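Local coordinates for protein 2,5-dihydroxypyridine 5,6-dioxygenase (Pseudomonas putida KT2440, PDB 7CUP) that catalyses the iron-dependent, dioxygenolytic ring opening of 2,5-dihydroxypyridine between carbons 5 and 6 to N-formylmaleamate, in the aerobic degradation of nicotinate, at residues A[297-302]-A[321-326]; A[269-274]-A[292-297]. All blocks are in the same frame, centred on the assembly; numbering follows the deposited sequence.

In the fold
Strand 263-269 carries the iron ligand His265 and ends at Gly269, the first residue of segment 269-274, which continues as a loop. Interaction 2 closes the first loop by bringing the end of helix 290-294 and the residues after it, 292-297, back against that exit. Gly297 belongs to both contacts; from it the chain enters strand 299-303, and interaction 1 closes a second loop by pairing 297-302 with 321-326. The two loops follow in series, neither enclosing nor crossing the other. Asn298 ND2 bonds back to Arg293 O, joining the contacts again. Together they tie helix 290-294 to one antiparallel sheet, whose strands 263-269, 299-303 and 319-323 hold the iron ligands His265, Ser302 and Asp320.

Interaction 1 of 2, residues A[297-302]-A[321-326]; sequences GNFLFS and IPLRNC. With FE (Fe (III) ion), chain G.
Ile321 lies over one face of the Phe301 ring, its CB 4.0 Å from the ring centroid in a CH-pi contact displaced toward the rim. Its CG2 rests against Phe301 CE1 at 3.5 Å, while CD1 lies near CZ and CE2. Phe301 CG sits between its own backbone N and carbonyl carbon (chi1 66°); beyond it the ring crosses Ile321, with CD1 near Ile321 O. Leu323 CD1 approaches Phe301 CE1 obliquely and, at 4.0 Å, meets Phe299 CD2 at the edge of that ring, in plane. An alanine in place of Phe301 would probably open a gap over Ile321, whose CB, CG2 and CD1 would lose the ring they lie on, and leave Leu323 CD1 with only the Phe299 edge of its two ring contacts here. These residues face Leu208 and Leu210 of strand 207-210, with Ile266 of strand 263-269 also touching both phenyl rings.

Strands 299-303 and 319-323 are antiparallel neighbours at one margin of a five-stranded sheet. Phe299 and Leu323 form a hydrogen-bonded pair, with Leu323 N giving the shorter bond to Phe299 O (2.7 Å), and Phe301 and Ile321 form the next. Between them Leu300 and Pro322 make a non-hydrogen-bonded pair on the other face, Leu300 CD1 lying 4.1 Å from Pro322 CD. Pro322 CA also makes a CA-H...O contact with Phe299 O. Beyond the paired strands, a water donates to Gly297 O and Leu323 O and accepts from Cys326 N.

At the other end, Ser302 OG binds the iron ion at 2.3 Å, its site completed by His265, His318, Asp320 and two waters. Leu319 O, just before segment 321-326, also bonds to Ser302 OG, a second-shell link.

Interaction 2 of 2, residues A[269-274]-A[292-297]; sequences GLQPRA and ARAFYG
Gly269 O receives the backbone N of Gly297 in a nearly straight bond of 2.8 Å (176° at the hydrogen). Gln271 N then bonds to Ala294 O at 3.1 Å, and Tyr296 N returns a weak bond to Gln271 O. The chain leaves helical geometry at Phe295, which makes a single backbone bridge with Gln271. Gly269 is pressed close to this exit: a beta carbon there would clash with the carbonyl oxygens of Ala294 and Phe295. Gln271 to Ala274 form a type I beta turn, closed by Ala274 N to Gln271 O. The C-terminal end of helix 290-294 is thus fastened to the exit of strand 263-269 and the turn after it.

The side chain of Gln271 braces this turn, its OE1 accepting Arg273 N on a lone pair at 3.1 Å, while NE2 bonds to Ser192 O and Asp138. Its CB packs on Ala294 CB at 3.7 Å. Ala274 CB, a methyl, also meets Ala294 CB, at 4.1 Å, and lies close to Phe295 CA. Tyr296 CG lies anti to the backbone N (chi1 -167°), and the ring beyond it presents its edge to Leu270, CD1 being 3.8 Å from Leu270 C. Pro272 CD approaches the same CD1 at 4.1 Å, whereas Tyr296 CB rests on Pro272 CA. A water donating to Ala274 O bridges weakly to Tyr296 N.

Arg293, on the same helix, makes a salt bridge to the iron ligand Asp320, a second-shell link to the metal site. Tyr296 OH reaches the backbone N of Ala349. Leu270 packs on Leu195 of strand 194-197 and Ala145 of helix 136-151, whose Arg141 touches Pro272 and Tyr296; Val341 of strand 340-341 meets Leu270 and Tyr296, and Ala294 lies on Phe194.

Interaction 1 of 2, residues A[297-302]-A[321-326]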
loop_
_atom_site.group_PDB
_atom_site.type_symbol
_atom_site.label_atom_id
_atom_site.label_comp_id
_atom_site.label_asym_id
_atom_site.label_seq_id
_atom_site.Cartn_x
_atom_site.Cartn_y
_atom_site.Cartn_z
ATOM N N GLY A 297 -40.667 -11.440 -7.798
ATOM C CA GLY A 297 -41.747 -12.347 -7.353
ATOM C C GLY A 297 -41.512 -12.969 -5.985
ATOM O O GLY A 297 -42.330 -13.784 -5.561
ATOM N N ASN A 298 -40.468 -12.580 -5.259
ATOM C CA ASN A 298 -40.282 -13.063 -3.873
ATOM C C ASN A 298 -41.355 -12.388 -3.003
ATOM O O ASN A 298 -41.927 -11.363 -3.408
ATOM C CB ASN A 298 -38.819 -12.884 -3.391
ATOM C CG ASN A 298 -38.414 -11.473 -2.989
ATOM O OD1 ASN A 298 -39.251 -10.587 -2.816
ATOM N ND2 ASN A 298 -37.116 -11.249 -2.805
ATOM N N PHE A 299 -41.624 -12.966 -1.843
ATOM C CA PHE A 299 -42.241 -12.272 -0.691
ATOM C C PHE A 299 -41.128 -12.066 0.330
ATOM O O PHE A 299 -40.484 -13.047 0.723
ATOM C CB PHE A 299 -43.386 -13.074 -0.075
ATOM C CG PHE A 299 -43.923 -12.453 1.182
ATOM C CD1 PHE A 299 -44.548 -11.223 1.143
ATOM C CD2 PHE A 299 -43.755 -13.065 2.399
ATOM C CE1 PHE A 299 -45.012 -10.626 2.308
ATOM C CE2 PHE A 299 -44.249 -12.493 3.558
ATOM C CZ PHE A 299 -44.858 -11.259 3.512
ATOM N N LEU A 300 -40.898 -10.822 0.718
ATOM C CA LEU A 300 -39.836 -10.467 1.678
ATOM C C LEU A 300 -40.515 -9.931 2.914
ATOM O O LEU A 300 -41.200 -8.897 2.806
ATOM C CB LEU A 300 -38.918 -9.405 1.066
ATOM C CG LEU A 300 -37.772 -8.947 1.962
ATOM C CD1 LEU A 300 -36.823 -10.104 2.276
ATOM C CD2 LEU A 300 -37.018 -7.795 1.306
ATOM N N PHE A 301 -40.288 -10.580 4.041
ATOM C CA PHE A 301 -40.651 -9.996 5.344
ATOM C C PHE A 301 -39.395 -9.849 6.185
ATOM O O PHE A 301 -38.366 -10.468 5.879
ATOM C CB PHE A 301 -41.721 -10.813 6.069
ATOM C CG PHE A 301 -41.325 -12.187 6.518
ATOM C CD1 PHE A 301 -41.236 -13.226 5.607
ATOM C CD2 PHE A 301 -41.072 -12.446 7.856
ATOM C CE1 PHE A 301 -40.886 -14.499 6.028
ATOM C CE2 PHE A 301 -40.731 -13.723 8.271
ATOM C CZ PHE A 301 -40.643 -14.744 7.355
ATOM N N SER A 302 -39.540 -9.062 7.239
ATOM C CA SER A 302 -38.450 -8.708 8.157
ATOM C C SER A 302 -38.949 -8.809 9.602
ATOM O O SER A 302 -40.188 -8.848 9.815
ATOM C CB SER A 302 -37.922 -7.337 7.814
ATOM O OG SER A 302 -36.887 -6.998 8.721
ATOM N N ILE A 321 -36.107 -12.100 5.276
ATOM C CA ILE A 321 -36.460 -13.490 4.884
ATOM C C ILE A 321 -37.308 -13.442 3.623
ATOM O O ILE A 321 -38.493 -13.136 3.699
ATOM C CB ILE A 321 -37.193 -14.201 6.030
ATOM C CG1 ILE A 321 -36.343 -14.209 7.296
ATOM C CG2 ILE A 321 -37.602 -15.591 5.584
ATOM C CD1 ILE A 321 -37.049 -14.747 8.533
ATOM N N PRO A 322 -36.732 -13.753 2.445
ATOM C CA PRO A 322 -37.494 -13.916 1.208
ATOM C C PRO A 322 -38.017 -15.347 1.013
ATOM O O PRO A 322 -37.297 -16.285 1.248
ATOM C CB PRO A 322 -36.490 -13.599 0.093
ATOM C CG PRO A 322 -35.115 -13.824 0.721
ATOM C CD PRO A 322 -35.285 -13.897 2.219
ATOM N N LEU A 323 -39.260 -15.470 0.551
ATOM C CA LEU A 323 -39.900 -16.773 0.245
ATOM C C LEU A 323 -40.193 -16.836 -1.247
ATOM O O LEU A 323 -40.601 -15.798 -1.823
ATOM C CB LEU A 323 -41.180 -16.905 1.068
ATOM C CG LEU A 323 -41.021 -16.657 2.551
ATOM C CD1 LEU A 323 -42.379 -16.704 3.219
ATOM C CD2 LEU A 323 -40.067 -17.671 3.173
ATOM N N ARG A 324 -39.983 -18.013 -1.838
ATOM C CA ARG A 324 -40.304 -18.328 -3.247
ATOM C C ARG A 324 -41.719 -18.902 -3.358
ATOM O O ARG A 324 -42.235 -19.393 -2.344
ATOM C CB ARG A 324 -39.426 -19.470 -3.758
ATOM C CG ARG A 324 -38.097 -19.030 -4.320
ATOM C CD ARG A 324 -37.052 -20.014 -3.879
ATOM N NE ARG A 324 -37.194 -21.401 -4.309
ATOM C CZ ARG A 324 -37.462 -22.448 -3.515
ATOM N NH1 ARG A 324 -37.737 -22.327 -2.209
ATOM N NH2 ARG A 324 -37.464 -23.636 -4.073
ATOM N N ASN A 325 -42.264 -18.914 -4.579
ATOM C CA ASN A 325 -43.433 -19.750 -4.976
ATOM C C ASN A 325 -44.703 -19.272 -4.285
ATOM O O ASN A 325 -45.654 -20.056 -4.243
ATOM C CB ASN A 325 -43.255 -21.222 -4.603
ATOM C CG ASN A 325 -42.000 -21.801 -5.203
ATOM O OD1 ASN A 325 -41.605 -21.369 -6.274
ATOM N ND2 ASN A 325 -41.365 -22.747 -4.512
ATOM N N CYS A 326 -44.727 -18.022 -3.816
ATOM C CA CYS A 326 -45.797 -17.497 -2.944
ATOM C C CYS A 326 -46.866 -16.865 -3.829
ATOM O O CYS A 326 -46.532 -16.384 -4.937
ATOM C CB CYS A 326 -45.297 -16.486 -1.917
ATOM S SG CYS A 326 -44.512 -17.226 -0.459
HETATM FE FE FE G . -35.691 -5.702 7.243
HETATM O O HOH W 1 -42.820 -15.790 -3.633
HETATM O O HOH W 2 -36.048 -4.083 8.909
HETATM O O HOH W 3 -34.206 -4.573 5.872
#

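Interaction 2 of 2, residues A[269-274]-A[292-297]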
loop_
_atom_site.group_PDB
_atom_site.type_symbol
_atom_site.label_atom_id
_atom_site.label_comp_id
_atom_site.label_asym_id
_atom_site.label_seq_id
_atom_site.Cartn_x
_atom_site.Cartn_y
_atom_site.Cartn_z
ATOM N N GLY A 269 -40.652 -8.495 -4.560
ATOM C CA GLY A 269 -39.473 -8.173 -5.364
ATOM C C GLY A 269 -39.859 -7.941 -6.785
ATOM O O GLY A 269 -40.747 -8.677 -7.268
ATOM N N LEU A 270 -39.215 -6.973 -7.432
ATOM C CA LEU A 270 -39.516 -6.562 -8.826
ATOM C C LEU A 270 -38.230 -6.491 -9.637
ATOM O O LEU A 270 -38.244 -5.834 -10.698
ATOM C CB LEU A 270 -40.251 -5.218 -8.786
ATOM C CG LEU A 270 -41.717 -5.299 -8.331
ATOM C CD1 LEU A 270 -42.311 -3.918 -8.124
ATOM C CD2 LEU A 270 -42.564 -6.094 -9.313
ATOM N N GLN A 271 -37.174 -7.183 -9.204
ATOM C CA GLN A 271 -35.841 -7.122 -9.875
ATOM C C GLN A 271 -35.519 -8.440 -10.593
ATOM O O GLN A 271 -34.948 -9.368 -10.027
ATOM C CB GLN A 271 -34.760 -6.738 -8.851
ATOM C CG GLN A 271 -33.398 -6.460 -9.463
ATOM C CD GLN A 271 -33.455 -5.593 -10.694
ATOM O OE1 GLN A 271 -33.550 -6.077 -11.819
ATOM N NE2 GLN A 271 -33.328 -4.294 -10.474
ATOM N N PRO A 272 -35.815 -8.548 -11.902
ATOM C CA PRO A 272 -35.535 -9.778 -12.632
ATOM C C PRO A 272 -34.038 -10.017 -12.880
ATOM O O PRO A 272 -33.664 -11.141 -13.172
ATOM C CB PRO A 272 -36.299 -9.565 -13.942
ATOM C CG PRO A 272 -36.251 -8.074 -14.147
ATOM C CD PRO A 272 -36.398 -7.499 -12.753
ATOM N N ARG A 273 -33.201 -8.991 -12.748
ATOM C CA ARG A 273 -31.726 -9.152 -12.887
ATOM C C ARG A 273 -31.120 -9.678 -11.575
ATOM O O ARG A 273 -29.950 -10.124 -11.604
ATOM C CB ARG A 273 -31.118 -7.839 -13.380
ATOM C CG ARG A 273 -31.531 -7.507 -14.808
ATOM C CD ARG A 273 -30.887 -6.221 -15.337
ATOM N NE ARG A 273 -31.442 -5.052 -14.665
ATOM C CZ ARG A 273 -30.823 -3.888 -14.481
ATOM N NH1 ARG A 273 -29.588 -3.690 -14.914
ATOM N NH2 ARG A 273 -31.451 -2.916 -13.845
ATOM N N ALA A 274 -31.883 -9.633 -10.481
ATOM C CA ALA A 274 -31.538 -10.272 -9.199
ATOM C C ALA A 274 -31.951 -11.731 -9.336
ATOM O O ALA A 274 -32.925 -11.979 -10.034
ATOM C CB ALA A 274 -32.245 -9.621 -8.034
ATOM N N ALA A 292 -31.099 -11.760 -2.940
ATOM C CA ALA A 292 -32.068 -12.489 -2.109
ATOM C C ALA A 292 -33.212 -11.542 -1.762
ATOM O O ALA A 292 -34.350 -12.002 -1.746
ATOM C CB ALA A 292 -31.393 -13.030 -0.862
ATOM N N ARG A 293 -32.931 -10.265 -1.476
ATOM C CA ARG A 293 -34.017 -9.327 -1.086
ATOM C C ARG A 293 -34.877 -8.982 -2.308
ATOM O O ARG A 293 -36.081 -8.722 -2.118
ATOM C CB ARG A 293 -33.476 -8.053 -0.433
ATOM C CG ARG A 293 -32.760 -8.275 0.889
ATOM C CD ARG A 293 -32.307 -6.990 1.512
ATOM N NE ARG A 293 -31.784 -7.281 2.836
ATOM C CZ ARG A 293 -30.577 -7.775 3.095
ATOM N NH1 ARG A 293 -29.733 -8.028 2.100
ATOM N NH2 ARG A 293 -30.212 -8.008 4.354
ATOM N N ALA A 294 -34.285 -8.855 -3.493
ATOM C CA ALA A 294 -34.908 -8.126 -4.621
ATOM C C ALA A 294 -35.482 -9.062 -5.691
ATOM O O ALA A 294 -36.202 -8.535 -6.539
ATOM C CB ALA A 294 -33.960 -7.121 -5.244
ATOM N N PHE A 295 -35.183 -10.353 -5.715
ATOM C CA PHE A 295 -35.480 -11.172 -6.916
ATOM C C PHE A 295 -36.989 -11.093 -7.232
ATOM O O PHE A 295 -37.850 -11.106 -6.322
ATOM C CB PHE A 295 -34.917 -12.583 -6.791
ATOM C CG PHE A 295 -35.539 -13.519 -5.772
ATOM C CD1 PHE A 295 -36.574 -14.368 -6.130
ATOM C CD2 PHE A 295 -34.993 -13.671 -4.499
ATOM C CE1 PHE A 295 -37.075 -15.298 -5.232
ATOM C CE2 PHE A 295 -35.508 -14.594 -3.599
ATOM C CZ PHE A 295 -36.560 -15.399 -3.959
ATOM N N TYR A 296 -37.294 -10.991 -8.519
ATOM C CA TYR A 296 -38.654 -10.832 -9.085
ATOM C C TYR A 296 -39.611 -11.875 -8.481
ATOM O O TYR A 296 -39.367 -13.084 -8.621
ATOM C CB TYR A 296 -38.534 -10.972 -10.602
ATOM C CG TYR A 296 -39.732 -10.555 -11.423
ATOM C CD1 TYR A 296 -39.983 -9.218 -11.688
ATOM C CD2 TYR A 296 -40.554 -11.493 -12.026
ATOM C CE1 TYR A 296 -41.039 -8.817 -12.495
ATOM C CE2 TYR A 296 -41.606 -11.110 -12.848
ATOM C CZ TYR A 296 -41.857 -9.769 -13.073
ATOM O OH TYR A 296 -42.894 -9.366 -13.857
ATOM N N GLY A 297 -40.667 -11.440 -7.798
ATOM C CA GLY A 297 -41.747 -12.347 -7.353
ATOM C C GLY A 297 -41.512 -12.969 -5.985
ATOM O O GLY A 297 -42.330 -13.784 -5.561
HETATM O O HOH W 4 -35.433 -12.980 -10.590
#